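Local coordinates for glyoxalase family protein (Bacillus cereus, PDB 1SS4), which is of unknown function but belongs to the glyoxalase family, whose members often bind metal, and may act as a methylmalonyl-CoA epimerase, at residues 29-42 with 58-72. Residues are numbered along the deposited sequence; the frame is centred on the assembly and turned at random.
Sequences FEEIGLNLEGRANV and VEIAMMVTPDGHSRI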
# COMPACT_ATOMS: atom_id res chain seq x y z
N PHE A 29 12.52 -3.37 6.73
CA PHE A 29 12.21 -1.99 6.40
C PHE A 29 13.22 -1.03 7.01
O PHE A 29 13.44 0.06 6.49
CB PHE A 29 10.76 -1.69 6.76
CG PHE A 29 9.79 -2.28 5.74
CD1 PHE A 29 9.64 -1.68 4.49
CD2 PHE A 29 9.12 -3.46 6.00
CE1 PHE A 29 8.84 -2.26 3.50
CE2 PHE A 29 8.30 -4.06 5.01
CZ PHE A 29 8.17 -3.46 3.76
N GLU A 30 13.88 -1.44 8.09
CA GLU A 30 14.91 -0.59 8.69
C GLU A 30 16.06 -0.48 7.70
O GLU A 30 16.64 0.60 7.53
CB GLU A 30 15.42 -1.16 10.01
CG GLU A 30 14.47 -0.94 11.16
CD GLU A 30 14.89 -1.68 12.41
OE1 GLU A 30 15.86 -2.46 12.33
OE2 GLU A 30 14.24 -1.48 13.47
N GLU A 31 16.37 -1.58 7.02
CA GLU A 31 17.43 -1.64 6.02
C GLU A 31 17.09 -0.76 4.82
O GLU A 31 17.97 -0.17 4.19
CB GLU A 31 17.63 -3.07 5.54
CG GLU A 31 18.23 -4.01 6.57
CD GLU A 31 19.72 -3.77 6.79
OE1 GLU A 31 20.48 -3.70 5.80
OE2 GLU A 31 20.13 -3.66 7.96
N ILE A 32 15.80 -0.69 4.48
CA ILE A 32 15.35 0.15 3.38
C ILE A 32 15.55 1.61 3.79
O ILE A 32 15.73 2.48 2.95
CB ILE A 32 13.84 -0.07 3.10
CG1 ILE A 32 13.59 -1.47 2.54
CG2 ILE A 32 13.32 1.03 2.16
CD1 ILE A 32 13.96 -1.62 1.08
N GLY A 33 15.45 1.88 5.08
CA GLY A 33 15.64 3.24 5.54
C GLY A 33 14.53 3.82 6.39
O GLY A 33 14.60 5.00 6.76
N LEU A 34 13.50 3.03 6.68
CA LEU A 34 12.42 3.54 7.53
C LEU A 34 12.80 3.33 9.00
O LEU A 34 13.61 2.46 9.34
CB LEU A 34 11.09 2.83 7.25
CG LEU A 34 10.46 3.22 5.91
CD1 LEU A 34 10.91 2.24 4.84
CD2 LEU A 34 8.94 3.21 6.05
N ASN A 35 12.21 4.15 9.87
CA ASN A 35 12.46 4.05 11.30
C ASN A 35 11.22 3.53 12.02
O ASN A 35 10.09 3.78 11.61
CB ASN A 35 12.85 5.43 11.86
CG ASN A 35 14.04 6.03 11.12
OD1 ASN A 35 14.94 5.32 10.67
ND2 ASN A 35 14.05 7.36 11.00
N LEU A 36 11.45 2.78 13.11
CA LEU A 36 10.38 2.20 13.89
C LEU A 36 9.89 3.22 14.92
O LEU A 36 10.66 3.63 15.79
CB LEU A 36 10.90 0.96 14.60
CG LEU A 36 10.01 0.23 15.59
CD1 LEU A 36 8.74 -0.30 14.89
CD2 LEU A 36 10.80 -0.92 16.18
N GLU A 37 8.63 3.64 14.80
CA GLU A 37 8.03 4.62 15.72
C GLU A 37 7.54 3.95 16.98
O GLU A 37 7.69 4.47 18.09
CB GLU A 37 6.84 5.34 15.09
CG GLU A 37 7.15 6.37 14.04
CD GLU A 37 5.92 7.18 13.67
OE1 GLU A 37 4.91 6.58 13.24
OE2 GLU A 37 5.95 8.43 13.79
N GLY A 38 6.93 2.79 16.81
CA GLY A 38 6.41 2.08 17.96
C GLY A 38 6.09 0.65 17.63
O GLY A 38 6.03 0.24 16.46
N ARG A 39 5.85 -0.12 18.68
CA ARG A 39 5.54 -1.53 18.54
C ARG A 39 4.70 -1.91 19.73
O ARG A 39 5.03 -1.56 20.87
CB ARG A 39 6.85 -2.31 18.52
CG ARG A 39 6.68 -3.79 18.45
CD ARG A 39 8.02 -4.48 18.31
NE ARG A 39 7.83 -5.91 18.13
CZ ARG A 39 8.77 -6.74 17.72
NH1 ARG A 39 9.99 -6.28 17.44
NH2 ARG A 39 8.48 -8.02 17.57
N ALA A 40 3.61 -2.63 19.50
CA ALA A 40 2.76 -3.02 20.60
C ALA A 40 1.80 -4.14 20.28
O ALA A 40 1.48 -4.40 19.12
CB ALA A 40 1.99 -1.80 21.08
N ASN A 41 1.36 -4.83 21.33
CA ASN A 41 0.40 -5.90 21.18
C ASN A 41 -0.93 -5.19 21.34
O ASN A 41 -1.08 -4.36 22.23
CB ASN A 41 0.59 -6.94 22.29
CG ASN A 41 1.87 -7.72 22.14
OD1 ASN A 41 1.99 -8.59 21.27
ND2 ASN A 41 2.86 -7.42 22.99
N VAL A 42 -1.88 -5.50 20.49
CA VAL A 42 -3.19 -4.87 20.58
C VAL A 42 -4.22 -5.97 20.76
O VAL A 42 -4.40 -6.79 19.87
CB VAL A 42 -3.52 -4.05 19.30
CG1 VAL A 42 -4.95 -3.52 19.36
CG2 VAL A 42 -2.54 -2.91 19.17
N VAL A 58 -3.41 -8.90 17.88
CA VAL A 58 -2.43 -8.64 16.84
C VAL A 58 -1.29 -7.80 17.39
O VAL A 58 -1.49 -6.99 18.29
CB VAL A 58 -3.07 -7.88 15.67
CG1 VAL A 58 -2.05 -7.63 14.59
CG2 VAL A 58 -4.23 -8.67 15.11
N GLU A 59 -0.08 -8.04 16.89
CA GLU A 59 1.05 -7.24 17.31
C GLU A 59 1.28 -6.28 16.14
O GLU A 59 1.33 -6.70 14.97
CB GLU A 59 2.30 -8.09 17.54
CG GLU A 59 3.42 -7.30 18.21
CD GLU A 59 4.70 -8.11 18.34
OE1 GLU A 59 4.71 -9.27 17.88
OE2 GLU A 59 5.70 -7.58 18.89
N ILE A 60 1.44 -5.00 16.46
CA ILE A 60 1.61 -3.96 15.45
C ILE A 60 2.92 -3.19 15.60
O ILE A 60 3.40 -2.97 16.71
CB ILE A 60 0.45 -2.95 15.55
CG1 ILE A 60 -0.85 -3.63 15.11
CG2 ILE A 60 0.71 -1.74 14.68
CD1 ILE A 60 -2.07 -2.80 15.40
N ALA A 61 3.48 -2.78 14.47
CA ALA A 61 4.71 -2.00 14.45
C ALA A 61 4.54 -0.91 13.40
O ALA A 61 4.15 -1.19 12.27
CB ALA A 61 5.90 -2.87 14.10
N MSE A 62 4.81 0.33 13.77
CA MSE A 62 4.66 1.43 12.84
C MSE A 62 6.02 1.96 12.39
O MSE A 62 6.85 2.34 13.21
CB MSE A 62 3.86 2.56 13.49
CG MSE A 62 3.45 3.68 12.53
SE MSE A 62 2.16 3.12 11.16
CE MSE A 62 0.51 3.08 12.23
N MSE A 63 6.25 1.93 11.07
CA MSE A 63 7.50 2.41 10.47
C MSE A 63 7.22 3.77 9.83
O MSE A 63 6.18 3.96 9.20
CB MSE A 63 7.96 1.48 9.34
CG MSE A 63 7.98 -0.01 9.64
SE MSE A 63 9.25 -0.42 11.05
CE MSE A 63 10.91 -0.09 10.13
N VAL A 64 8.17 4.69 9.94
CA VAL A 64 8.01 6.01 9.33
C VAL A 64 9.22 6.35 8.48
O VAL A 64 10.35 5.94 8.78
CB VAL A 64 7.81 7.10 10.41
CG1 VAL A 64 9.09 7.26 11.26
CG2 VAL A 64 7.42 8.42 9.74
N THR A 65 9.01 7.10 7.40
CA THR A 65 10.13 7.48 6.54
C THR A 65 10.84 8.66 7.19
O THR A 65 10.26 9.38 8.01
CB THR A 65 9.65 7.94 5.16
OG1 THR A 65 8.58 8.89 5.33
CG2 THR A 65 9.18 6.75 4.34
N PRO A 66 12.12 8.86 6.85
CA PRO A 66 12.91 9.97 7.41
C PRO A 66 12.24 11.31 7.14
O PRO A 66 12.28 12.19 8.00
CB PRO A 66 14.25 9.84 6.68
CG PRO A 66 14.39 8.37 6.50
CD PRO A 66 12.97 7.96 6.06
N ASP A 67 11.65 11.49 5.97
CA ASP A 67 11.00 12.76 5.67
C ASP A 67 9.75 12.96 6.54
O ASP A 67 9.15 14.03 6.54
CB ASP A 67 10.64 12.87 4.18
CG ASP A 67 9.69 11.77 3.72
OD1 ASP A 67 8.80 11.39 4.50
OD2 ASP A 67 9.83 11.32 2.57
N GLY A 68 9.37 11.93 7.28
CA GLY A 68 8.20 12.02 8.15
C GLY A 68 6.83 12.04 7.49
O GLY A 68 5.82 12.19 8.17
N HIS A 69 6.78 11.86 6.18
CA HIS A 69 5.50 11.91 5.48
C HIS A 69 4.80 10.58 5.25
O HIS A 69 3.59 10.55 5.05
CB HIS A 69 5.66 12.53 4.09
CG HIS A 69 6.26 13.90 4.10
ND1 HIS A 69 5.81 14.90 4.92
CD2 HIS A 69 7.22 14.44 3.32
CE1 HIS A 69 6.47 16.02 4.65
NE2 HIS A 69 7.33 15.76 3.68
N SER A 70 5.56 9.50 5.26
CA SER A 70 4.98 8.21 4.93
C SER A 70 5.21 7.16 5.98
O SER A 70 6.23 7.15 6.67
CB SER A 70 5.56 7.74 3.60
OG SER A 70 5.53 8.80 2.66
N ARG A 71 4.26 6.24 6.08
CA ARG A 71 4.37 5.19 7.07
C ARG A 71 3.93 3.83 6.55
O ARG A 71 3.04 3.73 5.70
CB ARG A 71 3.53 5.54 8.30
CG ARG A 71 4.08 6.69 9.14
CD ARG A 71 3.06 7.18 10.18
NE ARG A 71 3.70 8.08 11.13
CZ ARG A 71 4.00 9.35 10.88
NH1 ARG A 71 3.69 9.89 9.71
NH2 ARG A 71 4.64 10.06 11.79
N ILE A 72 4.55 2.79 7.10
CA ILE A 72 4.21 1.41 6.79
C ILE A 72 3.86 0.77 8.12
O ILE A 72 4.66 0.74 9.06
CB ILE A 72 5.39 0.66 6.17
CG1 ILE A 72 5.69 1.22 4.79
CG2 ILE A 72 5.08 -0.85 6.11
CD1 ILE A 72 7.08 0.84 4.27
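Glu-59 OE2 takes two hydrogen bonds from Arg-39, one from NE at 2.8 Å and a longer one from NH2 at 3.1 Å. Both nitrogens approach from the same side of the carboxylate plane, and the oxygen lies at the guanidinium edge. The Arg-39 chain is extended from CG to NE, which carries the guanidinium out to Glu-59. Each residue has a second charged partner: Asp-23 for Arg-39 and Arg-76 for Glu-59. The buried carboxylate thus sits between two arginines, which would probably favour its ionised form.

A second salt bridge lies on the face of the sheet that carries Met-62 and Val-64. Arg-71 meets Glu-37 side-on, with NE to OE1 and NH2 to OE2, both at 2.9 Å. Val-64 CG2 lies over one face of the Arg-71 guanidinium, 3.7 Å above its plane, and Val-64 CG1 packs on Glu-37 CG. A beta bulge between Leu-36 and Gly-38 shifts the register by one residue. Glu-37 N still bonds Met-62 O at 2.7 Å, but the buried Gly-38 N has no partner.

Leu-34 CD2 presses tightly on Ile-72 CD1 at 3.5 Å. Phe-29 also touches that methyl with its ring. Selenomethionine Met-63 bends at chi2 and chi3 (-63° and -70°), which brings CE to Phe-29 CB at 3.7 Å. Phe-101 covers part of this apolar cluster. Gly-33, with positive phi, ends the helix in a Schellman motif and leads into the edge strand. Antiparallel strands 35-42 and 58-64 belong to the beta-alpha-beta-beta-beta module of the vicinal oxygen chelate (glyoxalase) fold.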